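Local atomic coordinates of thermoresistant glucokinase (Janibacter sp. HTCC2649, PDB entry 4EUN), a protein that probably phosphorylates gluconate at the expense of ATP, as gluconokinases (EC 2.7.1.12) of the P-loop kinase family do. Residues R113-V118 against L159-A164; H31-G36 against T104-S109. All coordinates share one frame; numbering follows the deposited sequence.

Contact 2 lies in the middle of the parallel sheet, its centre about 3 Å from that of the chain, and contact 1 lies beside the C-terminal ends of these strands; their centres are 13 Å apart. Strand 104-108 leads through a short loop into helix 113-119, and the contacts also pack directly. In the conformer given here, one of two, Met35 SD lies 3.6 Å from both Leu162 CD1 and Arg116 NH1. Gly36 opens a probable Walker A loop, and a sulfate, probably from the crystallisation liquor, is about 6 Å from the Thr107 side chain. Contact 1 joins the turn after helix 155-161 to helix 113-119, near the strand ends where P-loop kinases bind phosphate.

Contact 1 of 2, residues R113-V118 against L159-A164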
ATOM      1  N   ARG A 113     -11.046 -15.707  12.784  1.00 25.25           N
ATOM      2  CA  ARG A 113     -11.009 -16.912  11.955  1.00 23.68           C
ATOM      3  C   ARG A 113     -12.049 -16.895  10.841  1.00 24.73           C
ATOM      4  O   ARG A 113     -11.728 -17.182   9.686  1.00 24.78           O
ATOM      5  CB  ARG A 113     -11.224 -18.155  12.824  1.00 24.90           C
ATOM      6  CG  ARG A 113     -11.606 -19.406  12.028  1.00 35.77           C
ATOM      7  CD  ARG A 113     -10.397 -19.947  11.314  1.00 35.37           C
ATOM      8  NE  ARG A 113     -10.731 -20.891  10.248  1.00 34.91           N
ATOM      9  CZ  ARG A 113     -10.346 -22.161  10.227  1.00 34.22           C
ATOM     10  NH1 ARG A 113      -9.620 -22.655  11.222  1.00 34.50           N
ATOM     11  NH2 ARG A 113     -10.684 -22.936   9.206  1.00 39.75           N
ATOM     12  N   THR A 114     -13.293 -16.561  11.176  1.00 24.96           N
ATOM     13  CA  THR A 114     -14.350 -16.469  10.159  1.00 25.42           C
ATOM     14  C   THR A 114     -14.028 -15.463   9.047  1.00 27.94           C
ATOM     15  O   THR A 114     -14.455 -15.651   7.907  1.00 27.35           O
ATOM     16  CB  THR A 114     -15.709 -16.093  10.764  1.00 35.41           C
ATOM     17  OG1 THR A 114     -15.575 -14.879  11.511  1.00 28.87           O
ATOM     18  CG2 THR A 114     -16.223 -17.199  11.676  1.00 29.41           C
ATOM     19  N   TYR A 115     -13.315 -14.383   9.381  1.00 24.11           N
ATOM     20  CA  TYR A 115     -12.918 -13.406   8.365  1.00 22.85           C
ATOM     21  C   TYR A 115     -11.916 -14.037   7.410  1.00 20.77           C
ATOM     22  O   TYR A 115     -11.977 -13.814   6.195  1.00 21.45           O
ATOM     23  CB  TYR A 115     -12.259 -12.165   8.982  1.00 19.00           C
ATOM     24  CG  TYR A 115     -13.113 -11.356   9.930  1.00 20.54           C
ATOM     25  CD1 TYR A 115     -14.454 -11.662  10.157  1.00 24.83           C
ATOM     26  CD2 TYR A 115     -12.569 -10.273  10.606  1.00 21.10           C
ATOM     27  CE1 TYR A 115     -15.217 -10.910  11.043  1.00 25.56           C
ATOM     28  CE2 TYR A 115     -13.321  -9.527  11.493  1.00 21.94           C
ATOM     29  CZ  TYR A 115     -14.644  -9.844  11.701  1.00 21.73           C
ATOM     30  OH  TYR A 115     -15.401  -9.085  12.587  1.00 28.23           O
ATOM     31  N   ARG A 116     -10.968 -14.784   7.967  1.00 20.72           N
ATOM     32  CA  ARG A 116      -9.980 -15.466   7.138  1.00 20.62           C
ATOM     33  C   ARG A 116     -10.644 -16.509   6.246  1.00 24.07           C
ATOM     34  O   ARG A 116     -10.200 -16.716   5.120  1.00 23.35           O
ATOM     35  CB  ARG A 116      -8.852 -16.059   7.997  1.00 22.68           C
ATOM     36  CG  ARG A 116      -8.127 -14.979   8.808  1.00 20.83           C
ATOM     37  CD  ARG A 116      -6.864 -15.477   9.502  1.00 18.81           C
ATOM     38  NE  ARG A 116      -7.108 -16.473  10.559  1.00 19.36           N
ATOM     39  CZ  ARG A 116      -7.225 -16.195  11.854  1.00 24.87           C
ATOM     40  NH1 ARG A 116      -7.177 -14.945  12.289  1.00 24.21           N
ATOM     41  NH2 ARG A 116      -7.411 -17.182  12.716  1.00 22.93           N
ATOM     42  N   ASP A 117     -11.707 -17.150   6.737  1.00 23.62           N
ATOM     43  CA  ASP A 117     -12.485 -18.076   5.900  1.00 24.29           C
ATOM     44  C   ASP A 117     -13.022 -17.378   4.646  1.00 24.41           C
ATOM     45  O   ASP A 117     -12.963 -17.927   3.535  1.00 27.48           O
ATOM     46  CB  ASP A 117     -13.662 -18.676   6.683  1.00 25.82           C
ATOM     47  CG  ASP A 117     -13.226 -19.643   7.773  1.00 32.32           C
ATOM     48  OD1 ASP A 117     -12.099 -20.173   7.710  1.00 28.37           O
ATOM     49  OD2 ASP A 117     -14.035 -19.894   8.697  1.00 32.94           O
ATOM     50  N   VAL A 118     -13.531 -16.159   4.810  1.00 24.91           N
ATOM     51  CA  VAL A 118     -14.048 -15.395   3.675  1.00 24.78           C
ATOM     52  C   VAL A 118     -12.938 -15.043   2.676  1.00 25.72           C
ATOM     53  O   VAL A 118     -13.116 -15.184   1.466  1.00 26.30           O
ATOM     54  CB  VAL A 118     -14.769 -14.108   4.131  1.00 24.01           C
ATOM     55  CG1 VAL A 118     -15.206 -13.280   2.933  1.00 30.17           C
ATOM     56  CG2 VAL A 118     -15.964 -14.455   5.004  1.00 28.94           C
ATOM     57  N   LEU A 159      -7.192  -6.005  19.521  1.00 23.12           N
ATOM     58  CA  LEU A 159      -6.514  -7.151  20.112  1.00 24.47           C
ATOM     59  C   LEU A 159      -7.528  -8.227  20.496  1.00 25.90           C
ATOM     60  O   LEU A 159      -7.209  -9.410  20.519  1.00 29.12           O
ATOM     61  CB  LEU A 159      -5.677  -6.727  21.317  1.00 24.29           C
ATOM     62  CG  LEU A 159      -4.505  -5.809  20.981  1.00 28.17           C
ATOM     63  CD1 LEU A 159      -3.867  -5.301  22.258  1.00 38.79           C
ATOM     64  CD2 LEU A 159      -3.473  -6.534  20.135  1.00 26.89           C
ATOM     65  N   ALA A 160      -8.761  -7.807  20.766  1.00 29.56           N
ATOM     66  CA  ALA A 160      -9.840  -8.758  21.023  1.00 38.44           C
ATOM     67  C   ALA A 160     -10.325  -9.453  19.741  1.00 38.38           C
ATOM     68  O   ALA A 160     -10.789 -10.590  19.785  1.00 40.49           O
ATOM     69  CB  ALA A 160     -10.992  -8.068  21.725  1.00 42.58           C
ATOM     70  N   THR A 161     -10.207  -8.767  18.607  1.00 35.75           N
ATOM     71  CA  THR A 161     -10.689  -9.270  17.313  1.00 34.31           C
ATOM     72  C   THR A 161      -9.689 -10.227  16.661  1.00 41.12           C
ATOM     73  O   THR A 161     -10.064 -11.129  15.906  1.00 37.92           O
ATOM     74  CB  THR A 161     -10.981  -8.081  16.353  1.00 36.20           C
ATOM     75  OG1 THR A 161     -12.023  -7.267  16.910  1.00 37.40           O
ATOM     76  CG2 THR A 161     -11.398  -8.559  14.963  1.00 32.33           C
ATOM     77  N   LEU A 162      -8.414 -10.024  16.971  1.00 32.83           N
ATOM     78  CA  LEU A 162      -7.322 -10.788  16.376  1.00 33.55           C
ATOM     79  C   LEU A 162      -7.262 -12.199  16.963  1.00 37.21           C
ATOM     80  O   LEU A 162      -6.662 -12.413  18.020  1.00 38.92           O
ATOM     81  CB  LEU A 162      -6.006 -10.040  16.609  1.00 32.01           C
ATOM     82  CG  LEU A 162      -4.774 -10.486  15.828  1.00 31.01           C
ATOM     83  CD1 LEU A 162      -5.175 -10.772  14.439  1.00 38.91           C
ATOM     84  CD2 LEU A 162      -3.702  -9.420  15.827  1.00 30.76           C
ATOM     85  N   GLU A 163      -7.885 -13.154  16.272  1.00 27.37           N
ATOM     86  CA  GLU A 163      -7.939 -14.550  16.719  1.00 22.00           C
ATOM     87  C   GLU A 163      -6.718 -15.322  16.233  1.00 28.85           C
ATOM     88  O   GLU A 163      -6.339 -15.214  15.068  1.00 25.64           O
ATOM     89  CB  GLU A 163      -9.233 -15.226  16.240  1.00 26.21           C
ATOM     90  CG  GLU A 163     -10.484 -14.644  16.902  1.00 29.35           C
ATOM     91  CD  GLU A 163     -11.789 -15.219  16.395  1.00 26.54           C
ATOM     92  OE1 GLU A 163     -11.790 -16.117  15.517  1.00 27.43           O
ATOM     93  OE2 GLU A 163     -12.847 -14.760  16.885  1.00 37.61           O
ATOM     94  N   ALA A 164      -6.105 -16.093  17.131  1.00 26.04           N
ATOM     95  CA  ALA A 164      -4.910 -16.870  16.801  1.00 22.58           C
ATOM     96  C   ALA A 164      -5.118 -17.723  15.559  1.00 23.58           C
ATOM     97  O   ALA A 164      -6.220 -18.248  15.323  1.00 23.80           O
ATOM     98  CB  ALA A 164      -4.515 -17.757  17.979  1.00 24.02           C
TER
HETATM   99  O   HOH W   1     -14.094 -16.602  14.074  1.00 27.11           O
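Glu163 meets the first turn of helix 113-119 through its carboxylate. OE1 accepts the amide of Arg113 (N to OE1 2.9 Å, 162° at the hydrogen), the donor standing well above the carboxylate plane. Water 1 extends the link: it accepts from Thr114 N and donates to Glu163 OE1 at 2.8 Å, so one oxygen serves two amides at the helix N-terminus, one of them through water. In return, Arg116 reaches the backbone of the 159-164 segment. Its chain bends at chi3 (-66°), turning the guanidinium so that NH1 donates to Glu163 O at 2.9 Å. This bond is bent (140°), the acceptor near the guanidinium edge but tilted from its plane. NH2 makes weak bonds to Glu163 O (3.2 Å) and Ala164 O (3.1 Å). Arg116 NE is paired with Glu169, and one face of the guanidinium carries Arg113 CA. Arg113's own guanidinium leads away, bridging Asp117 OD1 from NE (3.0 Å) and Asp168 and Glu166 from NH1. Apolar contact is slight: Thr161 CG2 touches CE2 of Tyr115; the tyrosine OH is hydrogen-bonded to Asp80 and Arg83. The joint is thus predominantly polar, and the helix dipole would probably favour the charged form of Glu163.

Contact 2 of 2, residues H31-G36 against T104-S109; sequences HVVVMG and TIITCS
With its CG beside the backbone N (chi1 -53°), His31 turns the edge of its ring to Thr104, whose OG1 sits between backbone N and carbonyl carbon. ND1 and OG1 are hydrogen-bonded at 2.9 Å with the oxygen in the ring plane. Thr104 OG1 also lies 2.7 Å from water 2, which donates to Val32 O; His31 NE2 is bonded to Thr29.

The strands run parallel, their N-to-C directions 21° apart. Five backbone bonds join them: Val32 and Val34 each use both N and O, and Gly36 N closes the series on Cys108 O at 3.1 Å. The straightest is Cys108 N to Val34 O (2.8 Å, 174°). Val32 O additionally receives the CA-H of Ile105. On one face Ile105 CD1 touches both Val32 CG1 (3.7 Å) and Val34 CG2 (3.8 Å). On the other, Val33 divides its methyls, CG2 against Ile106 CG1 and CG1 against Cys108 SG at 3.6 Å.

These are two inner strands of the 2-3-1-4-5 sheet. Strand 127-132 bonds the far edge of 31-35. Helix 42-53 covers Val34, Ile105 and Thr107, and helix 80-99 packs on His31, Thr104 and Ile106. At the C-terminal ends, Gly36 O is hydrogen-bonded to Lys42 NZ, both residues of the probable P-loop, and Thr107 OG1 to Glu59, at the end of the neighbouring strand 56-59.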
ATOM      1  N   HIS A  31      -0.764 -15.960  -2.651  1.00 21.82           N
ATOM      2  CA  HIS A  31      -1.520 -14.862  -2.083  1.00 19.19           C
ATOM      3  C   HIS A  31      -1.292 -14.817  -0.592  1.00 21.59           C
ATOM      4  O   HIS A  31      -1.635 -15.755   0.125  1.00 25.71           O
ATOM      5  CB  HIS A  31      -3.000 -15.007  -2.453  1.00 22.25           C
ATOM      6  CG  HIS A  31      -3.192 -15.178  -3.926  1.00 24.72           C
ATOM      7  ND1 HIS A  31      -3.222 -14.106  -4.792  1.00 23.26           N
ATOM      8  CD2 HIS A  31      -3.261 -16.289  -4.698  1.00 25.27           C
ATOM      9  CE1 HIS A  31      -3.325 -14.552  -6.034  1.00 21.40           C
ATOM     10  NE2 HIS A  31      -3.353 -15.867  -6.004  1.00 23.88           N
ATOM     11  N   VAL A  32      -0.680 -13.726  -0.150  1.00 19.43           N
ATOM     12  CA  VAL A  32      -0.225 -13.596   1.229  1.00 19.41           C
ATOM     13  C   VAL A  32      -1.002 -12.478   1.888  1.00 19.87           C
ATOM     14  O   VAL A  32      -1.259 -11.448   1.275  1.00 18.80           O
ATOM     15  CB  VAL A  32       1.292 -13.273   1.277  1.00 21.33           C
ATOM     16  CG1 VAL A  32       1.787 -13.184   2.719  1.00 22.01           C
ATOM     17  CG2 VAL A  32       2.085 -14.328   0.508  1.00 22.74           C
ATOM     18  N   VAL A  33      -1.389 -12.690   3.144  1.00 18.92           N
ATOM     19  CA  VAL A  33      -2.013 -11.644   3.941  1.00 18.98           C
ATOM     20  C   VAL A  33      -1.163 -11.412   5.178  1.00 19.81           C
ATOM     21  O   VAL A  33      -0.897 -12.354   5.924  1.00 20.87           O
ATOM     22  CB  VAL A  33      -3.459 -12.023   4.368  1.00 18.51           C
ATOM     23  CG1 VAL A  33      -4.018 -10.990   5.344  1.00 21.06           C
ATOM     24  CG2 VAL A  33      -4.355 -12.127   3.133  1.00 22.26           C
ATOM     25  N   VAL A  34      -0.728 -10.167   5.379  1.00 18.36           N
ATOM     26  CA  VAL A  34      -0.020  -9.793   6.598  1.00 18.65           C
ATOM     27  C   VAL A  34      -1.071  -9.205   7.506  1.00 19.29           C
ATOM     28  O   VAL A  34      -1.649  -8.170   7.209  1.00 21.31           O
ATOM     29  CB  VAL A  34       1.081  -8.744   6.346  1.00 19.87           C
ATOM     30  CG1 VAL A  34       1.868  -8.494   7.637  1.00 22.70           C
ATOM     31  CG2 VAL A  34       2.023  -9.225   5.221  1.00 21.01           C
ATOM     32  N   MET A  35      -1.285  -9.857   8.640  0.52 18.83           N
ATOM     33  CA  MET A  35      -2.368  -9.499   9.529  0.52 20.85           C
ATOM     34  C   MET A  35      -1.775  -9.023  10.847  0.52 20.80           C
ATOM     35  O   MET A  35      -0.846  -9.619  11.360  0.52 23.40           O
ATOM     36  CB  MET A  35      -3.269 -10.722   9.725  0.52 21.66           C
ATOM     37  CG  MET A  35      -4.057 -10.735  11.004  0.52 26.27           C
ATOM     38  SD  MET A  35      -5.081 -12.215  11.145  0.52 30.42           S
ATOM     39  CE  MET A  35      -3.878 -13.521  11.410  0.52 22.23           C
ATOM     40  N   GLY A  36      -2.292  -7.920  11.381  1.00 26.95           N
ATOM     41  CA  GLY A  36      -1.845  -7.429  12.675  1.00 27.63           C
ATOM     42  C   GLY A  36      -2.507  -6.101  12.941  1.00 30.20           C
ATOM     43  O   GLY A  36      -3.009  -5.471  12.021  1.00 29.17           O
ATOM     44  N   THR A 104      -0.108 -11.913  -5.079  1.00 20.84           N
ATOM     45  CA  THR A 104      -0.410 -10.724  -4.282  1.00 20.84           C
ATOM     46  C   THR A 104       0.020 -10.848  -2.818  1.00 20.51           C
ATOM     47  O   THR A 104       0.121 -11.954  -2.284  1.00 20.28           O
ATOM     48  CB  THR A 104      -1.928 -10.416  -4.287  1.00 18.29           C
ATOM     49  OG1 THR A 104      -2.635 -11.486  -3.638  1.00 20.55           O
ATOM     50  CG2 THR A 104      -2.451 -10.259  -5.725  1.00 19.93           C
ATOM     51  N   ILE A 105       0.263  -9.700  -2.187  1.00 17.64           N
ATOM     52  CA  ILE A 105       0.418  -9.620  -0.736  1.00 18.30           C
ATOM     53  C   ILE A 105      -0.317  -8.377  -0.252  1.00 17.68           C
ATOM     54  O   ILE A 105      -0.115  -7.274  -0.764  1.00 18.28           O
ATOM     55  CB  ILE A 105       1.905  -9.633  -0.292  1.00 20.08           C
ATOM     56  CG1 ILE A 105       2.020  -9.603   1.233  1.00 21.10           C
ATOM     57  CG2 ILE A 105       2.716  -8.482  -0.935  1.00 21.20           C
ATOM     58  CD1 ILE A 105       3.418  -9.986   1.721  1.00 22.16           C
ATOM     59  N   ILE A 106      -1.189  -8.551   0.738  1.00 17.85           N
ATOM     60  CA  ILE A 106      -1.963  -7.431   1.258  1.00 16.59           C
ATOM     61  C   ILE A 106      -1.774  -7.319   2.759  1.00 18.57           C
ATOM     62  O   ILE A 106      -1.569  -8.321   3.443  1.00 18.95           O
ATOM     63  CB  ILE A 106      -3.470  -7.557   0.932  1.00 19.77           C
ATOM     64  CG1 ILE A 106      -4.100  -8.737   1.653  1.00 24.82           C
ATOM     65  CG2 ILE A 106      -3.688  -7.678  -0.583  1.00 23.19           C
ATOM     66  CD1 ILE A 106      -5.591  -8.871   1.376  1.00 28.15           C
ATOM     67  N   THR A 107      -1.855  -6.094   3.273  1.00 18.91           N
ATOM     68  CA  THR A 107      -1.862  -5.892   4.719  1.00 17.45           C
ATOM     69  C   THR A 107      -3.293  -5.770   5.200  1.00 22.34           C
ATOM     70  O   THR A 107      -4.072  -5.038   4.598  1.00 25.02           O
ATOM     71  CB  THR A 107      -1.120  -4.614   5.086  1.00 22.04           C
ATOM     72  OG1 THR A 107      -1.606  -3.540   4.271  1.00 25.84           O
ATOM     73  CG2 THR A 107       0.367  -4.768   4.830  1.00 28.32           C
ATOM     74  N   CYS A 108      -3.629  -6.480   6.277  1.00 20.78           N
ATOM     75  CA  CYS A 108      -4.942  -6.375   6.916  1.00 25.78           C
ATOM     76  C   CYS A 108      -4.790  -6.064   8.398  1.00 26.85           C
ATOM     77  O   CYS A 108      -3.834  -6.508   9.033  1.00 27.20           O
ATOM     78  CB  CYS A 108      -5.704  -7.699   6.826  1.00 33.79           C
ATOM     79  SG  CYS A 108      -6.255  -8.142   5.184  1.00 28.66           S
ATOM     80  N   SER A 109      -5.758  -5.347   8.964  1.00 24.86           N
ATOM     81  CA  SER A 109      -5.849  -5.205  10.416  1.00 24.85           C
ATOM     82  C   SER A 109      -6.303  -6.530  11.036  1.00 22.75           C
ATOM     83  O   SER A 109      -6.191  -7.585  10.412  1.00 25.99           O
ATOM     84  CB  SER A 109      -6.815  -4.080  10.776  1.00 26.68           C
ATOM     85  OG  SER A 109      -8.008  -4.198  10.028  1.00 33.77           O
TER
HETATM   86  O   HOH W   2      -2.930 -11.295  -0.998  1.00 20.47           O